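Local coordinates for protein lectin (Trichosanthes anguina, PDB 4HR6) that binds galactosides through its ricin-type beta-trefoil domains, as a nontoxic homologue of the type II ribosome-inactivating proteins, at residues C19-G24 and G39-Q44; G140-L145 and Q258-F263; D199-I204 and K246-R251. All coordinates share one frame; numbering follows the deposited sequence.

Contact 1 of 3, residues C19-G24 and G39-Q44; sequences CVDVAG and GQQVNQ. With AMG (methyl alpha-D-galactopyranoside), chain D.
The carboxylate of Asp21 stands nearly upright to the side-chain amide of Asn43, their planes 86° apart. The amide of Gln44 is also steeply turned against it, at 73°. Its NE2 donates to Asp21 OD1 at 3.0 Å, with the oxygen close to the amide plane. OD1 uses the lone pair facing away from OD2. Within the protein Asn43 ND2 makes weak bonds to Asp21 OD2 and Val22 O; its strong bond is to the sugar. CG of Asp21, anti to the backbone N (chi1 171°), lies beside the backbone carbonyl carbon, and Asn43 ND2 is 3.4 Å from Asp21 CG. Asn43 CG sits between its own backbone N and carbonyl carbon, and its ND2 lies close to both Asp21 and the bound methyl galactoside.

The sugar uses two hydroxyls here. O3 donates to Asp21 OD1 at 2.6 Å. It also accepts from Asn43 ND2 at 2.8 Å and from Gln41 NE2 at 3.1 Å. O4 donates to Asp21 OD2 at 2.8 Å and accepts from Gly24 N at 3.0 Å.

Further bonds hold these residues. Val22 N bonds to Asn43 O, and Val22 CG1 packs on Asn43 CB. Gln44 acts as a second-shell partner of Asp21. Its OE1 accepts from Gly39 N at 2.8 Å, and NE2 also bonds to Pro37 O. The Cys19–Cys38 disulfide fastens the same region.

Each carboxylate oxygen takes one sugar hydroxyl and one amide N-H, the one at OD2 weak. The Gln44 amide probably helps fix the carboxylate's rotation. The two N-H donors around O3 probably direct its proton to Asp21, and Gly24 N probably does the same at O4. This reading of the 3- and 4-hydroxyls, the latter axial in galactose, is consistent with galactose recognition as in other ricin-type lectins.

Contact 2 of 3, residues G140-L145 and Q258-F263; sequences GSIVGL and QQWVLF
Ser141 and Phe263 form a hydrogen-bonded antiparallel pair. Ser141 N donates to Phe263 O at 3.0 Å, and Phe263 N returns a bond to Ser141 O at 2.8 Å. Val143 and Val261 repeat the pattern: Val143 N to Val261 O is 2.9 Å, and Val261 N to Val143 O is 2.9 Å. Val143 O also receives a CA-H contact from Trp260 CA at 3.1 Å. Ile142 and Leu262 make the non-hydrogen-bonded pair between them, and the backbone of Ile142 bonds to Leu150.

A water accepts from Leu145 N at 3.1 Å and donates to Gln259 O at 2.8 Å. The indole NE1 of Trp260 has a weak bond to Met235 O, and Gln259 NE2 bonds to Gly254 O.

Ile142 CG2 meets Trp260 CE3 at 3.7 Å on the face that Ile142 shares with Leu262. On the other face Val143 CG2 touches Phe263 CB, the two side chains side by side and pointing the same way. The Phe263 ring meets Phe122 of another lectin chain.

The backbone donors and acceptors of Ser141 and Phe263, and of Val143 and Val261, thus satisfy each other. Beyond the last direct bond the water bridges Leu145 N and Gln259 O, lying over the centre of one face of the Trp260 ring.

Contact 3 of 3, residues D199-I204 and K246-R251; sequences DNWKVI and KIILHR. With AMG (methyl alpha-D-galactopyranoside), chain E.
The Trp201 and His250 rings meet obliquely, their planes at 45° and the six-membered ring of Trp201 4.3 Å from the imidazole, centre to centre. His250 CD2 lies over one indole face, offset toward the rim, 3.3 Å from Trp201 NE1. The histidine is sandwiched: Trp201 CZ2 is over one face and C4 of the bound methyl galactoside over the opposite one. His250 ND1 donates to Arg251 O at 2.7 Å, nearly in the ring plane, which would help fix the ring's rotation.

Ile248 CD1 touches Trp201 CB at 3.8 Å, the two side chains crossing obliquely. On the face shared by Val203 and Ile248, Ile248 CG2 packs on Val203 CG2. Ile204 CG1 touches Ile247 CG2 at 3.8 Å, and its CD1 reaches Leu249 CB beside Trp217. Two backbone bonds hold the strands: Leu249 N to Lys202 O at 2.9 Å and Ile204 N to Ile247 O at 2.8 Å.

Asp199 OD2 accepts from sugar O6 at 3.0 Å. Asp236, Arg239, His253 and Asn257 bind the sugar as well. A ring lying over the sugar with polar partners around it is consistent with galactose sites of ricin-type beta-trefoils; here the ring is His250, with Trp201 on its other face.

In the fold
From the N terminus, contact 1 comes first. It closes a short loop holding strand 33-36 and supplies much of the first sugar site. It is finished before contact 2 opens. Contact 2 pairs strand 138-143 with strand 261-263, so the first and last strands of the second trefoil are joined. Contact 3 is nested inside that long loop. It ties strand 201-208 to strand 247-250 at the second sugar site. Contacts 2 and 3 touch where Gln258 NE2 meets Arg251 O. Contact 1 lies on the opposite side of the chain's centre, with centres about 40 Å from contact 3, so the two sugar sites are far apart.

Contact 1 of 3, residues C19-G24 and G39-Q44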
loop_
_atom_site.group_PDB
_atom_site.type_symbol
_atom_site.label_atom_id
_atom_site.label_comp_id
_atom_site.label_asym_id
_atom_site.label_seq_id
_atom_site.Cartn_x
_atom_site.Cartn_y
_atom_site.Cartn_z
ATOM N N CYS C 19 11.167 -16.214 11.970
ATOM C CA CYS C 19 11.663 -16.512 10.633
ATOM C C CYS C 19 11.818 -18.009 10.349
ATOM O O CYS C 19 12.156 -18.797 11.237
ATOM C CB CYS C 19 12.994 -15.796 10.416
ATOM S SG CYS C 19 12.770 -14.063 9.952
ATOM N N VAL C 20 11.550 -18.375 9.095
ATOM C CA VAL C 20 11.783 -19.709 8.585
ATOM C C VAL C 20 13.305 -19.941 8.499
ATOM O O VAL C 20 14.061 -19.138 7.937
ATOM C CB VAL C 20 11.082 -19.902 7.231
ATOM C CG1 VAL C 20 11.410 -21.255 6.629
ATOM C CG2 VAL C 20 9.574 -19.744 7.400
ATOM N N ASP C 21 13.740 -21.048 9.091
ATOM C CA ASP C 21 15.143 -21.257 9.441
ATOM C C ASP C 21 15.410 -22.759 9.338
ATOM O O ASP C 21 14.696 -23.563 9.947
ATOM C CB ASP C 21 15.383 -20.706 10.861
ATOM C CG ASP C 21 16.759 -21.048 11.424
ATOM O OD1 ASP C 21 17.420 -20.153 12.007
ATOM O OD2 ASP C 21 17.167 -22.221 11.313
ATOM N N VAL C 22 16.398 -23.146 8.535
ATOM C CA VAL C 22 16.729 -24.572 8.405
ATOM C C VAL C 22 17.581 -24.966 9.622
ATOM O O VAL C 22 18.655 -24.404 9.851
ATOM C CB VAL C 22 17.345 -24.961 7.024
ATOM C CG1 VAL C 22 18.284 -23.895 6.485
ATOM C CG2 VAL C 22 18.041 -26.318 7.096
ATOM N N ALA C 23 17.063 -25.915 10.407
ATOM C CA ALA C 23 17.586 -26.215 11.748
ATOM C C ALA C 23 19.102 -26.448 11.784
ATOM O O ALA C 23 19.604 -27.348 11.117
ATOM C CB ALA C 23 16.860 -27.420 12.326
ATOM N N GLY C 24 19.811 -25.604 12.539
ATOM C CA GLY C 24 21.245 -25.772 12.804
ATOM C C GLY C 24 22.209 -25.577 11.642
ATOM O O GLY C 24 23.417 -25.779 11.801
ATOM N N GLY C 39 17.372 -13.223 12.079
ATOM C CA GLY C 39 18.715 -12.659 12.102
ATOM C C GLY C 39 19.306 -12.699 10.708
ATOM O O GLY C 39 18.626 -13.060 9.748
ATOM N N GLN C 40 20.583 -12.354 10.601
ATOM C CA GLN C 40 21.240 -12.262 9.302
ATOM C C GLN C 40 21.933 -13.563 8.875
ATOM O O GLN C 40 22.692 -13.558 7.912
ATOM C CB GLN C 40 22.246 -11.103 9.308
ATOM C CG GLN C 40 21.710 -9.833 9.960
ATOM C CD GLN C 40 22.094 -8.566 9.210
ATOM O OE1 GLN C 40 23.276 -8.227 9.094
ATOM N NE2 GLN C 40 21.090 -7.852 8.697
ATOM N N GLN C 41 21.657 -14.672 9.565
ATOM C CA GLN C 41 22.354 -15.938 9.300
ATOM C C GLN C 41 21.893 -16.580 7.998
ATOM O O GLN C 41 20.702 -16.603 7.689
ATOM C CB GLN C 41 22.218 -16.941 10.465
ATOM C CG GLN C 41 20.807 -17.190 10.984
ATOM C CD GLN C 41 20.524 -16.429 12.269
ATOM O OE1 GLN C 41 20.747 -15.222 12.349
ATOM N NE2 GLN C 41 20.052 -17.136 13.287
ATOM N N VAL C 42 22.857 -17.127 7.263
ATOM C CA VAL C 42 22.649 -17.636 5.902
ATOM C C VAL C 42 21.599 -18.744 5.803
ATOM O O VAL C 42 21.023 -18.961 4.734
ATOM C CB VAL C 42 23.991 -18.131 5.290
ATOM C CG1 VAL C 42 24.463 -19.419 5.969
ATOM C CG2 VAL C 42 23.872 -18.321 3.781
ATOM N N ASN C 43 21.360 -19.448 6.910
ATOM C CA ASN C 43 20.318 -20.493 6.956
ATOM C C ASN C 43 18.894 -19.922 7.087
ATOM O O ASN C 43 17.913 -20.681 7.125
ATOM C CB ASN C 43 20.598 -21.529 8.066
ATOM C CG ASN C 43 20.755 -20.905 9.444
ATOM O OD1 ASN C 43 21.576 -20.006 9.646
ATOM N ND2 ASN C 43 19.980 -21.395 10.406
ATOM N N GLN C 44 18.786 -18.591 7.150
ATOM C CA GLN C 44 17.482 -17.905 7.069
ATOM C C GLN C 44 17.252 -17.182 5.740
ATOM O O GLN C 44 16.175 -16.635 5.521
ATOM C CB GLN C 44 17.318 -16.932 8.235
ATOM C CG GLN C 44 16.967 -17.641 9.529
ATOM C CD GLN C 44 16.782 -16.704 10.697
ATOM O OE1 GLN C 44 16.787 -15.479 10.541
ATOM N NE2 GLN C 44 16.620 -17.279 11.888
HETATM C C1 AMG D . 21.869 -22.107 15.514
HETATM C C2 AMG D . 21.592 -21.280 14.257
HETATM C C3 AMG D . 20.133 -20.816 14.192
HETATM C C4 AMG D . 19.145 -21.955 14.459
HETATM C C5 AMG D . 19.560 -22.820 15.661
HETATM C C6 AMG D . 18.702 -24.081 15.767
HETATM C C7 AMG D . 22.946 -21.281 17.497
HETATM O O1 AMG D . 21.770 -21.279 16.684
HETATM O O2 AMG D . 22.456 -20.139 14.244
HETATM O O3 AMG D . 19.860 -20.242 12.905
HETATM O O4 AMG D . 19.012 -22.760 13.282
HETATM O O5 AMG D . 20.941 -23.202 15.579
HETATM O O6 AMG D . 18.446 -24.392 17.141
HETATM O O HOH W 1 13.844 -16.471 6.680
#

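Contact 2 of 3, residues G140-L145 and Q258-F263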
loop_
_atom_site.group_PDB
_atom_site.type_symbol
_atom_site.label_atom_id
_atom_site.label_comp_id
_atom_site.label_asym_id
_atom_site.label_seq_id
_atom_site.Cartn_x
_atom_site.Cartn_y
_atom_site.Cartn_z
ATOM N N GLY C 140 1.209 1.290 12.984
ATOM C CA GLY C 140 0.475 2.485 12.603
ATOM C C GLY C 140 -0.916 2.593 13.181
ATOM O O GLY C 140 -1.340 1.745 13.979
ATOM N N SER C 141 -1.612 3.664 12.802
ATOM C CA SER C 141 -3.031 3.818 13.106
ATOM C C SER C 141 -3.816 3.266 11.960
ATOM O O SER C 141 -3.310 3.179 10.840
ATOM C CB SER C 141 -3.404 5.289 13.285
ATOM O OG SER C 141 -2.571 5.891 14.251
ATOM N N ILE C 142 -5.052 2.871 12.242
ATOM C CA ILE C 142 -5.946 2.393 11.220
ATOM C C ILE C 142 -7.119 3.351 11.168
ATOM O O ILE C 142 -7.842 3.505 12.165
ATOM C CB ILE C 142 -6.430 0.975 11.511
ATOM C CG1 ILE C 142 -5.238 0.040 11.626
ATOM C CG2 ILE C 142 -7.374 0.516 10.420
ATOM C CD1 ILE C 142 -5.592 -1.353 12.117
ATOM N N VAL C 143 -7.302 3.986 10.002
ATOM C CA VAL C 143 -8.235 5.088 9.838
ATOM C C VAL C 143 -9.407 4.617 9.003
ATOM O O VAL C 143 -9.223 4.006 7.975
ATOM C CB VAL C 143 -7.550 6.305 9.171
ATOM C CG1 VAL C 143 -8.494 7.501 9.099
ATOM C CG2 VAL C 143 -6.292 6.688 9.936
ATOM N N GLY C 144 -10.618 4.894 9.469
ATOM C CA GLY C 144 -11.828 4.471 8.797
ATOM C C GLY C 144 -12.618 5.700 8.436
ATOM O O GLY C 144 -12.063 6.812 8.391
ATOM N N LEU C 145 -13.908 5.519 8.174
ATOM C CA LEU C 145 -14.690 6.616 7.637
ATOM C C LEU C 145 -14.776 7.779 8.619
ATOM O O LEU C 145 -14.560 7.625 9.830
ATOM C CB LEU C 145 -16.073 6.171 7.164
ATOM C CG LEU C 145 -17.226 6.199 8.147
ATOM C CD1 LEU C 145 -18.520 5.917 7.392
ATOM C CD2 LEU C 145 -16.965 5.199 9.266
ATOM N N GLN C 258 -16.413 0.321 4.638
ATOM C CA GLN C 258 -15.459 -0.794 4.487
ATOM C C GLN C 258 -14.070 -0.365 3.951
ATOM O O GLN C 258 -13.219 -1.216 3.623
ATOM C CB GLN C 258 -16.053 -1.866 3.568
ATOM C CG GLN C 258 -17.096 -2.725 4.241
ATOM C CD GLN C 258 -17.660 -3.791 3.327
ATOM O OE1 GLN C 258 -17.216 -3.953 2.194
ATOM N NE2 GLN C 258 -18.660 -4.521 3.817
ATOM N N GLN C 259 -13.835 0.943 3.890
ATOM C CA GLN C 259 -12.573 1.487 3.393
ATOM C C GLN C 259 -11.773 1.985 4.568
ATOM O O GLN C 259 -12.308 2.637 5.450
ATOM C CB GLN C 259 -12.829 2.615 2.388
ATOM C CG GLN C 259 -13.255 2.135 0.999
ATOM C CD GLN C 259 -13.552 3.288 0.051
ATOM O OE1 GLN C 259 -12.958 4.362 0.162
ATOM N NE2 GLN C 259 -14.486 3.077 -0.886
ATOM N N TRP C 260 -10.481 1.676 4.565
ATOM C CA TRP C 260 -9.576 1.980 5.661
ATOM C C TRP C 260 -8.230 2.430 5.111
ATOM O O TRP C 260 -7.895 2.140 3.964
ATOM C CB TRP C 260 -9.336 0.714 6.499
ATOM C CG TRP C 260 -10.583 0.074 7.022
ATOM C CD1 TRP C 260 -11.379 -0.836 6.383
ATOM C CD2 TRP C 260 -11.189 0.321 8.287
ATOM N NE1 TRP C 260 -12.446 -1.176 7.183
ATOM C CE2 TRP C 260 -12.339 -0.489 8.368
ATOM C CE3 TRP C 260 -10.853 1.133 9.377
ATOM C CZ2 TRP C 260 -13.178 -0.489 9.492
ATOM C CZ3 TRP C 260 -11.687 1.119 10.506
ATOM C CH2 TRP C 260 -12.831 0.317 10.544
ATOM N N VAL C 261 -7.443 3.106 5.935
ATOM C CA VAL C 261 -6.125 3.541 5.532
ATOM C C VAL C 261 -5.196 3.234 6.667
ATOM O O VAL C 261 -5.523 3.541 7.813
ATOM C CB VAL C 261 -6.080 5.066 5.252
ATOM C CG1 VAL C 261 -4.645 5.546 5.080
ATOM C CG2 VAL C 261 -6.934 5.419 4.042
ATOM N N LEU C 262 -4.048 2.637 6.348
ATOM C CA LEU C 262 -3.003 2.419 7.316
ATOM C C LEU C 262 -2.203 3.707 7.402
ATOM O O LEU C 262 -1.577 4.119 6.411
ATOM C CB LEU C 262 -2.079 1.283 6.861
ATOM C CG LEU C 262 -1.367 0.390 7.884
ATOM C CD1 LEU C 262 0.030 0.039 7.388
ATOM C CD2 LEU C 262 -1.278 0.970 9.276
ATOM N N PHE C 263 -2.202 4.343 8.572
ATOM C CA PHE C 263 -1.457 5.570 8.731
ATOM C C PHE C 263 -0.198 5.280 9.540
ATOM O O PHE C 263 -0.175 5.333 10.767
ATOM C CB PHE C 263 -2.329 6.682 9.327
ATOM C CG PHE C 263 -1.803 8.068 9.074
ATOM C CD1 PHE C 263 -2.259 8.813 7.995
ATOM C CD2 PHE C 263 -0.835 8.621 9.895
ATOM C CE1 PHE C 263 -1.775 10.090 7.751
ATOM C CE2 PHE C 263 -0.335 9.902 9.653
ATOM C CZ PHE C 263 -0.808 10.639 8.580
HETATM O O HOH W 2 -14.231 2.559 7.479
#

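Contact 3 of 3, residues D199-I204 and K246-R251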
loop_
_atom_site.group_PDB
_atom_site.type_symbol
_atom_site.label_atom_id
_atom_site.label_comp_id
_atom_site.label_asym_id
_atom_site.label_seq_id
_atom_site.Cartn_x
_atom_site.Cartn_y
_atom_site.Cartn_z
ATOM N N ASP C 199 -26.755 -7.613 13.788
ATOM C CA ASP C 199 -27.471 -7.727 12.508
ATOM C C ASP C 199 -27.094 -9.004 11.742
ATOM O O ASP C 199 -27.061 -9.002 10.513
ATOM C CB ASP C 199 -27.233 -6.484 11.622
ATOM C CG ASP C 199 -27.745 -5.183 12.257
ATOM O OD1 ASP C 199 -28.688 -5.222 13.078
ATOM O OD2 ASP C 199 -27.205 -4.106 11.920
ATOM N N ASN C 200 -26.835 -10.087 12.476
ATOM C CA ASN C 200 -26.473 -11.401 11.903
ATOM C C ASN C 200 -25.094 -11.449 11.232
ATOM O O ASN C 200 -24.899 -12.132 10.223
ATOM C CB ASN C 200 -27.576 -11.920 10.951
ATOM C CG ASN C 200 -28.530 -12.892 11.629
ATOM O OD1 ASN C 200 -28.863 -13.943 11.073
ATOM N ND2 ASN C 200 -28.971 -12.547 12.837
ATOM N N TRP C 201 -24.137 -10.731 11.820
ATOM C CA TRP C 201 -22.753 -10.697 11.341
ATOM C C TRP C 201 -21.807 -10.680 12.544
ATOM O O TRP C 201 -22.116 -10.076 13.575
ATOM C CB TRP C 201 -22.507 -9.448 10.497
ATOM C CG TRP C 201 -23.325 -9.329 9.229
ATOM C CD1 TRP C 201 -24.387 -8.495 9.015
ATOM C CD2 TRP C 201 -23.113 -10.027 7.990
ATOM N NE1 TRP C 201 -24.862 -8.645 7.728
ATOM C CE2 TRP C 201 -24.100 -9.578 7.080
ATOM C CE3 TRP C 201 -22.191 -10.990 7.563
ATOM C CZ2 TRP C 201 -24.182 -10.052 5.772
ATOM C CZ3 TRP C 201 -22.283 -11.470 6.260
ATOM C CH2 TRP C 201 -23.269 -10.996 5.382
ATOM N N LYS C 202 -20.645 -11.311 12.408
ATOM C CA LYS C 202 -19.720 -11.456 13.531
ATOM C C LYS C 202 -19.112 -10.120 13.934
ATOM O O LYS C 202 -18.917 -9.243 13.090
ATOM C CB LYS C 202 -18.635 -12.471 13.191
ATOM C CG LYS C 202 -19.195 -13.873 12.960
ATOM C CD LYS C 202 -18.328 -14.712 12.029
ATOM C CE LYS C 202 -17.139 -15.319 12.755
ATOM N NZ LYS C 202 -17.517 -16.526 13.544
ATOM N N VAL C 203 -18.835 -9.969 15.227
ATOM C CA VAL C 203 -18.361 -8.719 15.789
ATOM C C VAL C 203 -16.879 -8.850 16.123
ATOM O O VAL C 203 -16.430 -9.897 16.609
ATOM C CB VAL C 203 -19.167 -8.319 17.052
ATOM C CG1 VAL C 203 -18.445 -7.265 17.871
ATOM C CG2 VAL C 203 -20.552 -7.805 16.663
ATOM N N ILE C 204 -16.129 -7.777 15.859
ATOM C CA ILE C 204 -14.685 -7.792 16.006
ATOM C C ILE C 204 -14.317 -7.250 17.366
ATOM O O ILE C 204 -14.795 -6.193 17.775
ATOM C CB ILE C 204 -13.965 -6.910 14.947
ATOM C CG1 ILE C 204 -14.484 -7.173 13.530
ATOM C CG2 ILE C 204 -12.451 -7.134 15.017
ATOM C CD1 ILE C 204 -14.318 -8.591 13.053
ATOM N N LYS C 246 -19.786 -0.590 17.032
ATOM C CA LYS C 246 -19.667 -1.973 16.540
ATOM C C LYS C 246 -18.943 -2.104 15.181
ATOM O O LYS C 246 -19.428 -1.632 14.140
ATOM C CB LYS C 246 -21.051 -2.652 16.453
ATOM C CG LYS C 246 -21.410 -3.559 17.634
ATOM C CD LYS C 246 -22.013 -2.777 18.795
ATOM C CE LYS C 246 -22.508 -3.677 19.926
ATOM N NZ LYS C 246 -21.534 -3.802 21.050
ATOM N N ILE C 247 -17.790 -2.771 15.213
ATOM C CA ILE C 247 -17.095 -3.212 14.006
ATOM C C ILE C 247 -17.453 -4.675 13.761
ATOM O O ILE C 247 -17.267 -5.518 14.638
ATOM C CB ILE C 247 -15.563 -3.090 14.147
ATOM C CG1 ILE C 247 -15.172 -1.689 14.621
ATOM C CG2 ILE C 247 -14.871 -3.452 12.828
ATOM C CD1 ILE C 247 -15.747 -0.577 13.763
ATOM N N ILE C 248 -17.967 -4.964 12.571
ATOM C CA ILE C 248 -18.379 -6.306 12.214
ATOM C C ILE C 248 -17.624 -6.819 10.984
ATOM O O ILE C 248 -16.919 -6.058 10.324
ATOM C CB ILE C 248 -19.902 -6.368 11.940
ATOM C CG1 ILE C 248 -20.273 -5.578 10.683
ATOM C CG2 ILE C 248 -20.675 -5.856 13.151
ATOM C CD1 ILE C 248 -21.724 -5.709 10.269
ATOM N N LEU C 249 -17.817 -8.105 10.687
ATOM C CA LEU C 249 -17.226 -8.784 9.545
ATOM C C LEU C 249 -18.319 -9.096 8.538
ATOM O O LEU C 249 -19.166 -9.944 8.776
ATOM C CB LEU C 249 -16.549 -10.075 10.007
ATOM C CG LEU C 249 -15.691 -10.836 8.996
ATOM C CD1 LEU C 249 -14.567 -9.966 8.457
ATOM C CD2 LEU C 249 -15.112 -12.070 9.665
ATOM N N HIS C 250 -18.283 -8.418 7.400
ATOM C CA HIS C 250 -19.419 -8.359 6.498
ATOM C C HIS C 250 -19.050 -8.811 5.095
ATOM O O HIS C 250 -17.882 -8.914 4.757
ATOM C CB HIS C 250 -19.924 -6.912 6.474
ATOM C CG HIS C 250 -21.277 -6.746 5.863
ATOM N ND1 HIS C 250 -21.463 -6.532 4.514
ATOM C CD2 HIS C 250 -22.511 -6.745 6.416
ATOM C CE1 HIS C 250 -22.754 -6.412 4.262
ATOM N NE2 HIS C 250 -23.411 -6.537 5.399
ATOM N N ARG C 251 -20.065 -9.098 4.292
ATOM C CA ARG C 251 -19.904 -9.292 2.857
ATOM C C ARG C 251 -19.224 -8.056 2.244
ATOM O O ARG C 251 -19.606 -6.928 2.564
ATOM C CB ARG C 251 -21.283 -9.490 2.225
ATOM C CG ARG C 251 -21.282 -9.984 0.793
ATOM C CD ARG C 251 -22.702 -10.071 0.243
ATOM N NE ARG C 251 -22.791 -11.049 -0.844
ATOM C CZ ARG C 251 -23.041 -12.352 -0.690
ATOM N NH1 ARG C 251 -23.253 -12.883 0.512
ATOM N NH2 ARG C 251 -23.084 -13.140 -1.759
HETATM C C1 AMG E . -25.878 -1.922 5.926
HETATM C C2 AMG E . -24.464 -1.548 5.479
HETATM C C3 AMG E . -23.511 -2.741 5.609
HETATM C C4 AMG E . -23.573 -3.302 7.024
HETATM C C5 AMG E . -25.031 -3.557 7.443
HETATM C C6 AMG E . -25.161 -3.994 8.899
HETATM C C7 AMG E . -27.815 -2.752 4.815
HETATM O O1 AMG E . -26.426 -2.937 5.074
HETATM O O2 AMG E . -24.525 -1.080 4.130
HETATM O O3 AMG E . -22.157 -2.370 5.306
HETATM O O4 AMG E . -22.930 -2.384 7.916
HETATM O O5 AMG E . -25.820 -2.379 7.273
HETATM O O6 AMG E . -26.420 -4.663 9.062
HETATM O O HOH W 3 -19.805 -12.564 9.755
HETATM O O HOH W 4 -16.288 -3.425 17.554
#